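2-c-methyl-d-erythritol 4-phosphate cytidylyltransferase (Streptococcus pneumoniae, PDB 2VSH) catalyses the transfer of the cytidylyl group of CTP to D-ribitol 5-phosphate, giving CDP-ribitol for the synthesis of teichoic acid precursors. Local coordinates at residues Glu63-Val66 and Asp67-Pro71; Asp126-Gln129 and Leu130-His134; Ile159-Arg162 and Ala163-Tyr166; Asp181-Gly184 and Ser185-Asp188; Thr224-Lys227 and Ile228-Met232. All blocks are in the same frame, centred on the assembly; numbering follows the deposited sequence.

All five contacts are local, each between consecutive segments, so none encloses another and none crosses; they follow in series along one nucleotidyltransferase domain. Contact 1 covers the C-terminal end of helix 59-69, the crossover between parallel strands 50-54 and 77-81. Contact 2 forms the last turns of helix 121-133, packed on the central mixed sheet, its nearest atoms about 17 Å from contact 1. Contact 3 is the turn leading into strand 165-175, at the subunit interface. That strand runs directly into helix 176-184, whose end is contact 4, while contact 5 lies in helix 223-232. Contacts 3 and 5 both touch the second subunit, with centres 28 Å apart.

Contact 1 of 5, residues Glu63-Val66 and Asp67-Pro71; sequences EDLV and DKYLP
The last turns of helix 59-69, the connecting helix of a beta-alpha-beta unit, bring Leu65 and Tyr69 together one turn apart. Leu65 CD1 lies 4.3 Å from Tyr69 CE1, an apolar contact along the helix surface. With CG of Tyr69 beside its own backbone N (chi1 -71°), the ring is set back over the preceding turn, and Leu65 O lies at its edge, 3.4 Å from Tyr69 CD1. The same carbonyl oxygen accepts the hydrogen bond from Tyr69 N at 2.7 Å. Asp67 N donates to Glu63 O at 3.0 Å and Lys68 N to Asp64 O at 2.8 Å, which continues the i to i+4 ladder. Its last rung here, Leu70 N to Val66 O, is 2.8 Å long but bent, with an N-H...O angle of 143°, where Leu70 leaves helical geometry. Pro71 follows; its nitrogen has no hydrogen to offer Val66 O. Val66 and Leu70 turn to Ile77 of strand 77-81, and Leu70 also packs on Ile35 and Ile38 of helix 33-42. The helix end thus packs on both a strand and a helix, within the parallel crossover connection from strand 50-54 to strand 77-81 that is typical of a Rossmann-like nucleotide-binding fold.

Contact 2 of 5, residues Asp126-Gln129 and Leu130-His134; sequences DNIQ and LAQNH
Leu130 meets Asp126 one turn back through both backbone and side chain. Its N-H gives Asp126 O a nearly straight hydrogen bond of 2.9 Å (N-H...O angle 171°), while its CD2 methyl lies 3.5 Å from the same oxygen. Ala131 N donates to Asn127 O at 3.0 Å, the next rung of the alpha-helical ladder. The pattern then tightens: Gln132 N bonds to Gln129 O, three residues back, at 3.2 Å, approaching from above the carbonyl plane. Asn133 N repeats that shorter spacing with Leu130 O at 3.2 Å. The Gln132 chain runs extended from CG, which passes 3.5 Å from Ile128 O. Asp126 OD2 forms a salt bridge with Arg122, and the buried Asn127 amide is held at both ends, its OD1 by Thr173 OG1 and its ND2 by Thr139 OG1 and Met123 O. At the helix end His134 ND1 bonds to Asp207, and Arg175 serves two carbonyls, His134 O through NH1 and, weakly, Ala131 O through NH2. The inward side of this helix end packs across several strands of the central sheet: Ile128 on Val110 of strand 108-113, Ala131 on Val137 of strand 136-142, and Leu130 on Ala209 and Ala211 of the outermost strand 208-212.

Contact 3 of 5, residues Ile159-Arg162 and Ala163-Tyr166; sequences IPNR and AHLY
Pro160 and Leu165 close the apolar side of a tight turn just ahead of strand 165-175. The CB of the proline ring touches both branches of the leucine, at 3.7 Å from Leu165 CD1 and 3.9 Å from Leu165 CD2, so that the forked end of Leu165 straddles this one carbon. CG of Leu165 stands opposite its own carbonyl carbon (chi1 -58°), which turns the fork back over the preceding residues; besides meeting the proline, Leu165 CD1 reaches to 4.0 Å from Arg162 CA, and Leu165 CG lies 3.5 Å from Asn161 O. The backbone hydrogen bonds both span three residues. His164 N donates to Asn161 O at 3.1 Å, and the bond is fairly straight at the hydrogen (163°), although the donor sits above the carbonyl plane. Leu165 N makes a weak bond of 3.3 Å to Arg162 O. Among the flat groups, the Asn161 amide and the His164 imidazole are inclined to each other, their planes 52° apart.

Leu165 is also hydrogen-bonded through its backbone to Ala143 and packs on Ile147 of its own chain. Leu165 and Tyr166 pair in an antiparallel ladder with a strand of the second subunit, while His164 packs on Thr151 of that subunit. The successive i to i+3 bonds are characteristic of a short 3-10 turn, placed here at the entrance to a strand through which the beta-sheet continues across the dimer interface.

Contact 4 of 5, residues Asp181-Gly184 and Ser185-Asp188; sequences DLYG and SLSD
Leu182 O is gripped twice by Ser185, through the hydroxyl and through the backbone amide. Ser185 OG donates to Leu182 O over 2.7 Å, tilted only 22° from the carbonyl plane, whereas Ser185 N approaches the oxygen from well above that plane, at 3.2 Å. Both donors arrive from the same face. The hydroxyl can reach back because OG lies between the backbone N and the carbonyl carbon of its own residue (chi1 78°), and it is bonded in addition to Lys204 NZ. A second backbone bond of i to i+3 spacing follows, from Leu186 N to Tyr183 O at 3.2 Å, again with the donor above the carbonyl plane.

This change to i to i+3 spacing accompanies the C-terminal end of helix 176-184, where the chain turns into the connection to helix 188-193. Ser187 is the N-cap of that second helix, its OG bonded to Glu190 N.

Leu186 folds back along the turn it has just left. Its CG lies 3.6 Å from Leu182 O, and its CD1 methyl meets the Tyr183 ring obliquely, 4.4 Å from Tyr183 CD1. Leu182, Tyr183 and Leu186 all pack on Ile200 of helix 197-203. The tyrosine ring also takes part in a cation-pi interaction with Lys191 and meets Phe179 with the two ring planes only about 15° apart, while its hydroxyl makes a weak hydrogen bond to OG1 of Thr88, a residue assigned to the CTP-binding site.

Contact 5 of 5, residues Thr224-Lys227 and Ile228-Met232; sequences TDLK and IAKSM
Four successive i to i+4 hydrogen bonds carry the backbone from 224-227 into 228-232: Ile228 N to Thr224 O at 3.1 Å, Ala229 N to Asp225 O at 2.9 Å, Lys230 N to Leu226 O at 2.9 Å and Ser231 N to Lys227 O at 3.0 Å. This is regular alpha-helix, in the C-terminal helix 223-232 of the cytidylyltransferase fold, and one side of it faces the second subunit.

Thr224 and Ile228 stand one turn apart on that side. The Thr224 CG2 methyl comes to 4.1 Å from Ile228 CD1, the two side chains passing at a slant. CG1 of Ile228 is placed beside the backbone N (chi1 -63°), which carries the delta methyl back over Thr224. Both residues also pack on Ile228 of the second subunit, so that the two copies of this isoleucine meet across the interface. Lys227 reaches over as an extended chain, and its NZ is hydrogen-bonded to Ser231 OG of the second subunit.

Around the helix, Leu226 and Lys230 form another pair one turn apart, the extended lysine crossing the leucine at an angle and meeting both of its methyls: Lys230 CE is 4.2 Å from Leu226 CD1 and equally far from Leu226 CD2. Asp225 OD2 turns back to accept from the backbone N of both Thr221 and Thr222 ahead of the helix. Ile228 O has two donors, Met232 N and the hydroxyl of Ser231; the bond from Ser231 OG to Ile228 O is modelled very short, at 2.5 Å, and lies in the carbonyl plane, on a lone pair.

Contact 1 of 5, residues Glu63-Val66 and Asp67-Pro71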
loop_
_atom_site.group_PDB
_atom_site.type_symbol
_atom_site.label_atom_id
_atom_site.label_comp_id
_atom_site.label_asym_id
_atom_site.label_seq_id
_atom_site.Cartn_x
_atom_site.Cartn_y
_atom_site.Cartn_z
ATOM N N GLU A 63 -2.627 22.449 -22.704
ATOM C CA GLU A 63 -2.885 23.881 -22.910
ATOM C C GLU A 63 -4.356 24.166 -23.246
ATOM O O GLU A 63 -4.920 25.152 -22.765
ATOM C CB GLU A 63 -1.936 24.475 -23.968
ATOM C CG GLU A 63 -0.472 24.422 -23.530
ATOM C CD GLU A 63 0.519 24.946 -24.556
ATOM O OE1 GLU A 63 0.346 24.701 -25.774
ATOM O OE2 GLU A 63 1.500 25.604 -24.123
ATOM N N ASP A 64 -4.980 23.301 -24.052
ATOM C CA ASP A 64 -6.417 23.391 -24.311
ATOM C C ASP A 64 -7.222 23.307 -23.003
ATOM O O ASP A 64 -8.149 24.092 -22.784
ATOM C CB ASP A 64 -6.893 22.281 -25.278
ATOM C CG ASP A 64 -6.399 22.473 -26.708
ATOM O OD1 ASP A 64 -5.804 23.528 -27.004
ATOM O OD2 ASP A 64 -6.616 21.558 -27.550
ATOM N N LEU A 65 -6.865 22.353 -22.148
ATOM C CA LEU A 65 -7.553 22.139 -20.868
ATOM C C LEU A 65 -7.494 23.375 -19.954
ATOM O O LEU A 65 -8.497 23.751 -19.334
ATOM C CB LEU A 65 -6.961 20.927 -20.154
ATOM C CG LEU A 65 -7.607 19.535 -20.218
ATOM C CD1 LEU A 65 -8.571 19.285 -21.397
ATOM C CD2 LEU A 65 -6.540 18.458 -20.121
ATOM N N VAL A 66 -6.321 23.996 -19.887
ATOM C CA VAL A 66 -6.129 25.262 -19.156
ATOM C C VAL A 66 -6.989 26.378 -19.745
ATOM O O VAL A 66 -7.687 27.082 -19.008
ATOM C CB VAL A 66 -4.644 25.679 -19.117
ATOM C CG1 VAL A 66 -4.474 27.112 -18.565
ATOM C CG2 VAL A 66 -3.845 24.681 -18.302
ATOM N N ASP A 67 -6.965 26.521 -21.070
ATOM C CA ASP A 67 -7.807 27.507 -21.743
ATOM C C ASP A 67 -9.271 27.285 -21.411
ATOM O O ASP A 67 -10.015 28.240 -21.168
ATOM C CB ASP A 67 -7.608 27.459 -23.261
ATOM C CG ASP A 67 -6.322 28.117 -23.709
ATOM O OD1 ASP A 67 -5.673 28.800 -22.891
ATOM O OD2 ASP A 67 -5.956 27.961 -24.898
ATOM N N LYS A 68 -9.678 26.017 -21.400
ATOM C CA LYS A 68 -11.077 25.639 -21.233
ATOM C C LYS A 68 -11.534 25.700 -19.776
ATOM O O LYS A 68 -12.621 26.203 -19.485
ATOM C CB LYS A 68 -11.316 24.220 -21.758
ATOM C CG LYS A 68 -12.799 23.820 -21.793
ATOM C CD LYS A 68 -12.996 22.384 -22.249
ATOM C CE LYS A 68 -14.406 22.147 -22.768
ATOM N NZ LYS A 68 -15.462 22.515 -21.785
ATOM N N TYR A 69 -10.714 25.162 -18.871
ATOM C CA TYR A 69 -11.138 24.978 -17.485
ATOM C C TYR A 69 -10.624 26.042 -16.521
ATOM O O TYR A 69 -11.237 26.274 -15.485
ATOM C CB TYR A 69 -10.796 23.556 -16.975
ATOM C CG TYR A 69 -11.660 22.497 -17.610
ATOM C CD1 TYR A 69 -11.194 21.735 -18.684
ATOM C CD2 TYR A 69 -12.974 22.296 -17.173
ATOM C CE1 TYR A 69 -12.020 20.770 -19.283
ATOM C CE2 TYR A 69 -13.795 21.353 -17.759
ATOM C CZ TYR A 69 -13.311 20.579 -18.801
ATOM O OH TYR A 69 -14.149 19.661 -19.384
ATOM N N LEU A 70 -9.514 26.689 -16.869
ATOM C CA LEU A 70 -8.858 27.642 -15.972
ATOM C C LEU A 70 -8.386 28.916 -16.692
ATOM O O LEU A 70 -7.258 29.355 -16.476
ATOM C CB LEU A 70 -7.672 26.958 -15.289
ATOM C CG LEU A 70 -7.936 25.763 -14.370
ATOM C CD1 LEU A 70 -6.632 25.063 -14.093
ATOM C CD2 LEU A 70 -8.597 26.185 -13.064
ATOM N N PRO A 71 -9.248 29.514 -17.547
ATOM C CA PRO A 71 -8.823 30.648 -18.383
ATOM C C PRO A 71 -8.346 31.856 -17.574
ATOM O O PRO A 71 -7.485 32.600 -18.026
ATOM C CB PRO A 71 -10.091 31.000 -19.183
ATOM C CG PRO A 71 -11.204 30.468 -18.399
ATOM C CD PRO A 71 -10.666 29.191 -17.784
#

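Contact 2 of 5, residues Asp126-Gln129 and Leu130-His134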
loop_
_atom_site.group_PDB
_atom_site.type_symbol
_atom_site.label_atom_id
_atom_site.label_comp_id
_atom_site.label_asym_id
_atom_site.label_seq_id
_atom_site.Cartn_x
_atom_site.Cartn_y
_atom_site.Cartn_z
ATOM N N ASP A 126 2.438 23.506 4.658
ATOM C CA ASP A 126 3.401 22.756 5.484
ATOM C C ASP A 126 4.710 22.448 4.775
ATOM O O ASP A 126 5.777 22.591 5.366
ATOM C CB ASP A 126 2.792 21.449 5.985
ATOM C CG ASP A 126 1.829 21.664 7.112
ATOM O OD1 ASP A 126 1.567 22.842 7.450
ATOM O OD2 ASP A 126 1.334 20.656 7.668
ATOM N N ASN A 127 4.608 22.017 3.519
ATOM C CA ASN A 127 5.758 21.759 2.663
ATOM C C ASN A 127 6.632 22.968 2.475
ATOM O O ASN A 127 7.855 22.888 2.594
ATOM C CB ASN A 127 5.293 21.228 1.295
ATOM C CG ASN A 127 5.305 19.726 1.241
ATOM O OD1 ASN A 127 6.225 19.132 0.689
ATOM N ND2 ASN A 127 4.302 19.097 1.852
ATOM N N ILE A 128 5.995 24.102 2.190
ATOM C CA ILE A 128 6.722 25.355 2.023
ATOM C C ILE A 128 7.411 25.754 3.333
ATOM O O ILE A 128 8.575 26.158 3.334
ATOM C CB ILE A 128 5.785 26.485 1.505
ATOM C CG1 ILE A 128 5.373 26.193 0.044
ATOM C CG2 ILE A 128 6.465 27.855 1.630
ATOM C CD1 ILE A 128 4.079 26.922 -0.405
ATOM N N GLN A 129 6.698 25.633 4.448
ATOM C CA GLN A 129 7.243 26.050 5.733
ATOM C C GLN A 129 8.437 25.183 6.163
ATOM O O GLN A 129 9.479 25.710 6.553
ATOM C CB GLN A 129 6.153 26.027 6.807
ATOM C CG GLN A 129 6.645 26.461 8.187
ATOM C CD GLN A 129 5.653 26.139 9.297
ATOM O OE1 GLN A 129 4.746 25.321 9.117
ATOM N NE2 GLN A 129 5.819 26.784 10.444
ATOM N N LEU A 130 8.264 23.864 6.094
ATOM C CA LEU A 130 9.346 22.900 6.357
ATOM C C LEU A 130 10.580 23.090 5.447
ATOM O O LEU A 130 11.724 22.972 5.911
ATOM C CB LEU A 130 8.797 21.474 6.270
ATOM C CG LEU A 130 8.390 20.622 7.486
ATOM C CD1 LEU A 130 8.444 21.327 8.843
ATOM C CD2 LEU A 130 7.059 19.948 7.278
ATOM N N ALA A 131 10.368 23.431 4.172
ATOM C CA ALA A 131 11.494 23.669 3.243
ATOM C C ALA A 131 12.438 24.807 3.685
ATOM O O ALA A 131 13.601 24.854 3.274
ATOM C CB ALA A 131 10.990 23.898 1.813
ATOM N N GLN A 132 11.945 25.704 4.542
ATOM C CA GLN A 132 12.746 26.838 5.009
ATOM C C GLN A 132 13.917 26.389 5.879
ATOM O O GLN A 132 15.003 26.945 5.779
ATOM C CB GLN A 132 11.887 27.863 5.763
ATOM C CG GLN A 132 10.755 28.446 4.916
ATOM C CD GLN A 132 9.831 29.378 5.703
ATOM O OE1 GLN A 132 10.198 29.914 6.760
ATOM N NE2 GLN A 132 8.623 29.580 5.179
ATOM N N ASN A 133 13.710 25.371 6.711
ATOM C CA ASN A 133 14.781 24.927 7.601
ATOM C C ASN A 133 15.337 23.534 7.310
ATOM O O ASN A 133 16.103 22.990 8.105
ATOM C CB ASN A 133 14.356 25.071 9.073
ATOM C CG ASN A 133 12.858 25.258 9.224
ATOM O OD1 ASN A 133 12.063 24.535 8.602
ATOM N ND2 ASN A 133 12.460 26.246 10.021
ATOM N N HIS A 134 14.971 22.961 6.169
ATOM C CA HIS A 134 15.498 21.648 5.812
ATOM C C HIS A 134 15.954 21.602 4.362
ATOM O O HIS A 134 15.709 22.538 3.602
ATOM C CB HIS A 134 14.485 20.559 6.152
ATOM C CG HIS A 134 14.008 20.614 7.574
ATOM N ND1 HIS A 134 14.788 20.210 8.638
ATOM C CD2 HIS A 134 12.848 21.059 8.109
ATOM C CE1 HIS A 134 14.117 20.379 9.767
ATOM N NE2 HIS A 134 12.933 20.887 9.472
#

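Contact 3 of 5, residues Ile159-Arg162 and Ala163-Tyr166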
loop_
_atom_site.group_PDB
_atom_site.type_symbol
_atom_site.label_atom_id
_atom_site.label_comp_id
_atom_site.label_asym_id
_atom_site.label_seq_id
_atom_site.Cartn_x
_atom_site.Cartn_y
_atom_site.Cartn_z
ATOM N N ILE A 159 11.743 -8.358 7.661
ATOM C CA ILE A 159 10.571 -7.551 7.931
ATOM C C ILE A 159 11.053 -6.302 8.665
ATOM O O ILE A 159 11.529 -6.397 9.805
ATOM C CB ILE A 159 9.522 -8.334 8.779
ATOM C CG1 ILE A 159 8.624 -9.173 7.867
ATOM C CG2 ILE A 159 8.626 -7.395 9.566
ATOM C CD1 ILE A 159 8.883 -10.636 7.905
ATOM N N PRO A 160 10.972 -5.134 8.001
ATOM C CA PRO A 160 11.318 -3.882 8.667
ATOM C C PRO A 160 10.427 -3.618 9.878
ATOM O O PRO A 160 9.290 -4.082 9.931
ATOM C CB PRO A 160 11.060 -2.818 7.591
ATOM C CG PRO A 160 11.079 -3.541 6.296
ATOM C CD PRO A 160 10.586 -4.928 6.592
ATOM N N ASN A 161 10.966 -2.887 10.847
ATOM C CA ASN A 161 10.196 -2.435 11.994
ATOM C C ASN A 161 9.087 -1.484 11.521
ATOM O O ASN A 161 9.357 -0.358 11.092
ATOM C CB ASN A 161 11.129 -1.756 13.001
ATOM C CG ASN A 161 10.430 -1.363 14.285
ATOM O OD1 ASN A 161 11.082 -1.105 15.296
ATOM N ND2 ASN A 161 9.106 -1.320 14.260
ATOM N N ARG A 162 7.842 -1.952 11.612
ATOM C CA ARG A 162 6.681 -1.187 11.154
ATOM C C ARG A 162 6.470 0.149 11.896
ATOM O O ARG A 162 5.838 1.062 11.370
ATOM C CB ARG A 162 5.421 -2.057 11.220
ATOM C CG ARG A 162 4.320 -1.599 10.267
ATOM C CD ARG A 162 3.073 -2.455 10.384
ATOM N NE ARG A 162 1.881 -1.618 10.346
ATOM C CZ ARG A 162 0.631 -2.071 10.385
ATOM N NH1 ARG A 162 0.387 -3.378 10.451
ATOM N NH2 ARG A 162 -0.380 -1.206 10.350
ATOM N N ALA A 163 7.015 0.264 13.106
ATOM C CA ALA A 163 6.956 1.511 13.879
ATOM C C ALA A 163 7.675 2.688 13.197
ATOM O O ALA A 163 7.424 3.852 13.526
ATOM C CB ALA A 163 7.507 1.285 15.290
ATOM N N HIS A 164 8.541 2.380 12.229
ATOM C CA HIS A 164 9.357 3.396 11.561
ATOM C C HIS A 164 9.073 3.531 10.076
ATOM O O HIS A 164 9.839 4.167 9.353
ATOM C CB HIS A 164 10.849 3.111 11.793
ATOM C CG HIS A 164 11.242 3.121 13.236
ATOM N ND1 HIS A 164 12.041 2.148 13.797
ATOM C CD2 HIS A 164 10.928 3.976 14.239
ATOM C CE1 HIS A 164 12.208 2.404 15.082
ATOM N NE2 HIS A 164 11.547 3.512 15.374
ATOM N N LEU A 165 7.969 2.943 9.621
ATOM C CA LEU A 165 7.627 2.968 8.209
ATOM C C LEU A 165 6.494 3.941 7.912
ATOM O O LEU A 165 5.557 4.086 8.689
ATOM C CB LEU A 165 7.290 1.561 7.688
ATOM C CG LEU A 165 8.371 0.472 7.841
ATOM C CD1 LEU A 165 7.862 -0.890 7.341
ATOM C CD2 LEU A 165 9.688 0.856 7.138
ATOM N N TYR A 166 6.616 4.609 6.776
ATOM C CA TYR A 166 5.657 5.609 6.325
ATOM C C TYR A 166 5.354 5.324 4.874
ATOM O O TYR A 166 6.219 4.822 4.147
ATOM C CB TYR A 166 6.253 7.015 6.471
ATOM C CG TYR A 166 6.479 7.422 7.922
ATOM C CD1 TYR A 166 7.652 7.071 8.590
ATOM C CD2 TYR A 166 5.510 8.142 8.626
ATOM C CE1 TYR A 166 7.857 7.425 9.918
ATOM C CE2 TYR A 166 5.708 8.512 9.948
ATOM C CZ TYR A 166 6.887 8.152 10.588
ATOM O OH TYR A 166 7.094 8.511 11.901
#

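Contact 4 of 5, residues Asp181-Gly184 and Ser185-Asp188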
loop_
_atom_site.group_PDB
_atom_site.type_symbol
_atom_site.label_atom_id
_atom_site.label_comp_id
_atom_site.label_asym_id
_atom_site.label_seq_id
_atom_site.Cartn_x
_atom_site.Cartn_y
_atom_site.Cartn_z
ATOM N N ASP A 181 21.924 20.241 -8.794
ATOM C CA ASP A 181 23.261 19.841 -8.395
ATOM C C ASP A 181 23.390 18.351 -8.040
ATOM O O ASP A 181 24.294 17.676 -8.523
ATOM C CB ASP A 181 23.754 20.731 -7.245
ATOM C CG ASP A 181 23.994 22.169 -7.687
ATOM O OD1 ASP A 181 24.066 22.399 -8.917
ATOM O OD2 ASP A 181 24.114 23.064 -6.822
ATOM N N LEU A 182 22.485 17.846 -7.207
ATOM C CA LEU A 182 22.555 16.456 -6.754
ATOM C C LEU A 182 22.213 15.461 -7.859
ATOM O O LEU A 182 22.889 14.447 -8.017
ATOM C CB LEU A 182 21.614 16.236 -5.573
ATOM C CG LEU A 182 21.955 16.955 -4.276
ATOM C CD1 LEU A 182 20.944 16.524 -3.249
ATOM C CD2 LEU A 182 23.398 16.641 -3.823
ATOM N N TYR A 183 21.144 15.748 -8.600
ATOM C CA TYR A 183 20.726 14.907 -9.717
ATOM C C TYR A 183 21.792 14.864 -10.791
ATOM O O TYR A 183 22.034 13.812 -11.385
ATOM C CB TYR A 183 19.421 15.444 -10.291
ATOM C CG TYR A 183 18.857 14.663 -11.458
ATOM C CD1 TYR A 183 18.328 13.388 -11.280
ATOM C CD2 TYR A 183 18.838 15.213 -12.738
ATOM C CE1 TYR A 183 17.800 12.679 -12.352
ATOM C CE2 TYR A 183 18.301 14.504 -13.817
ATOM C CZ TYR A 183 17.793 13.246 -13.614
ATOM O OH TYR A 183 17.267 12.551 -14.683
ATOM N N GLY A 184 22.437 16.012 -11.023
ATOM C CA GLY A 184 23.487 16.140 -12.021
ATOM C C GLY A 184 24.712 15.311 -11.716
ATOM O O GLY A 184 25.483 15.010 -12.614
ATOM N N SER A 185 24.888 14.944 -10.444
ATOM C CA SER A 185 26.066 14.198 -9.997
ATOM C C SER A 185 25.899 12.683 -10.154
ATOM O O SER A 185 26.789 11.920 -9.774
ATOM C CB SER A 185 26.382 14.530 -8.534
ATOM O OG SER A 185 25.493 13.831 -7.673
ATOM N N LEU A 186 24.774 12.250 -10.721
ATOM C CA LEU A 186 24.453 10.827 -10.803
ATOM C C LEU A 186 24.750 10.257 -12.177
ATOM O O LEU A 186 24.531 10.911 -13.179
ATOM C CB LEU A 186 22.973 10.579 -10.452
ATOM C CG LEU A 186 22.477 10.986 -9.053
ATOM C CD1 LEU A 186 20.973 10.807 -8.927
ATOM C CD2 LEU A 186 23.221 10.239 -7.938
ATOM N N SER A 187 25.244 9.025 -12.215
ATOM C CA SER A 187 25.364 8.307 -13.466
ATOM C C SER A 187 23.980 7.869 -13.948
ATOM O O SER A 187 23.021 7.804 -13.165
ATOM C CB SER A 187 26.248 7.081 -13.271
ATOM O OG SER A 187 25.569 6.104 -12.479
ATOM N N ASP A 188 23.882 7.542 -15.235
ATOM C CA ASP A 188 22.647 7.001 -15.784
ATOM C C ASP A 188 22.176 5.803 -14.960
ATOM O O ASP A 188 20.999 5.681 -14.662
ATOM C CB ASP A 188 22.852 6.618 -17.239
ATOM C CG ASP A 188 23.126 7.831 -18.123
ATOM O OD1 ASP A 188 23.433 7.628 -19.319
ATOM O OD2 ASP A 188 23.052 8.971 -17.603
#

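Contact 5 of 5, residues Thr224-Lys227 and Ile228-Met232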
loop_
_atom_site.group_PDB
_atom_site.type_symbol
_atom_site.label_atom_id
_atom_site.label_comp_id
_atom_site.label_asym_id
_atom_site.label_seq_id
_atom_site.Cartn_x
_atom_site.Cartn_y
_atom_site.Cartn_z
ATOM N N THR A 224 -9.606 0.994 -10.005
ATOM C CA THR A 224 -10.092 0.955 -8.615
ATOM C C THR A 224 -9.863 2.297 -7.904
ATOM O O THR A 224 -10.747 2.792 -7.213
ATOM C CB THR A 224 -9.446 -0.198 -7.823
ATOM O OG1 THR A 224 -9.861 -1.444 -8.395
ATOM C CG2 THR A 224 -9.856 -0.162 -6.342
ATOM N N ASP A 225 -8.689 2.890 -8.089
ATOM C CA ASP A 225 -8.404 4.209 -7.496
ATOM C C ASP A 225 -9.380 5.254 -8.019
ATOM O O ASP A 225 -9.821 6.127 -7.274
ATOM C CB ASP A 225 -6.977 4.656 -7.787
ATOM C CG ASP A 225 -5.954 3.739 -7.192
ATOM O OD1 ASP A 225 -6.263 3.093 -6.171
ATOM O OD2 ASP A 225 -4.850 3.654 -7.746
ATOM N N LEU A 226 -9.706 5.149 -9.305
ATOM C CA LEU A 226 -10.666 6.032 -9.956
ATOM C C LEU A 226 -12.046 5.947 -9.285
ATOM O O LEU A 226 -12.691 6.978 -9.061
ATOM C CB LEU A 226 -10.799 5.656 -11.438
ATOM C CG LEU A 226 -10.991 6.710 -12.543
ATOM C CD1 LEU A 226 -11.877 6.135 -13.633
ATOM C CD2 LEU A 226 -11.545 8.056 -12.047
ATOM N N LYS A 227 -12.489 4.723 -8.988
ATOM C CA LYS A 227 -13.760 4.475 -8.287
ATOM C C LYS A 227 -13.762 5.116 -6.903
ATOM O O LYS A 227 -14.732 5.753 -6.508
ATOM C CB LYS A 227 -14.000 2.980 -8.098
ATOM C CG LYS A 227 -14.050 2.134 -9.342
ATOM C CD LYS A 227 -14.380 0.692 -8.917
ATOM C CE LYS A 227 -14.383 -0.257 -10.105
ATOM N NZ LYS A 227 -14.662 -1.654 -9.652
ATOM N N ILE A 228 -12.665 4.931 -6.172
ATOM C CA ILE A 228 -12.491 5.554 -4.867
ATOM C C ILE A 228 -12.600 7.085 -5.021
ATOM O O ILE A 228 -13.435 7.710 -4.368
ATOM C CB ILE A 228 -11.169 5.112 -4.189
ATOM C CG1 ILE A 228 -11.194 3.599 -3.931
ATOM C CG2 ILE A 228 -10.963 5.852 -2.859
ATOM C CD1 ILE A 228 -9.813 2.991 -3.666
ATOM N N ALA A 229 -11.816 7.668 -5.930
ATOM C CA ALA A 229 -11.882 9.109 -6.208
ATOM C C ALA A 229 -13.301 9.625 -6.466
ATOM O O ALA A 229 -13.719 10.640 -5.888
ATOM C CB ALA A 229 -10.956 9.473 -7.371
ATOM N N LYS A 230 -14.049 8.914 -7.320
ATOM C CA LYS A 230 -15.435 9.270 -7.615
ATOM C C LYS A 230 -16.335 9.248 -6.371
ATOM O O LYS A 230 -17.183 10.120 -6.206
ATOM C CB LYS A 230 -16.037 8.313 -8.650
ATOM C CG LYS A 230 -15.464 8.397 -10.046
ATOM C CD LYS A 230 -16.315 7.505 -10.972
ATOM C CE LYS A 230 -15.657 7.273 -12.315
ATOM N NZ LYS A 230 -16.472 6.345 -13.150
ATOM N N SER A 231 -16.166 8.223 -5.529
ATOM C CA SER A 231 -16.931 8.087 -4.290
ATOM C C SER A 231 -16.617 9.245 -3.354
ATOM O O SER A 231 -17.497 9.697 -2.636
ATOM C CB SER A 231 -16.626 6.757 -3.586
ATOM O OG SER A 231 -15.328 6.766 -2.988
ATOM N N MET A 232 -15.371 9.720 -3.392
ATOM C CA MET A 232 -14.878 10.799 -2.520
ATOM C C MET A 232 -15.425 12.179 -2.874
ATOM O O MET A 232 -15.673 12.990 -1.991
ATOM C CB MET A 232 -13.347 10.862 -2.530
ATOM C CG MET A 232 -12.660 9.805 -1.667
ATOM S SD MET A 232 -10.883 9.731 -1.984
ATOM C CE MET A 232 -10.330 11.195 -1.122
#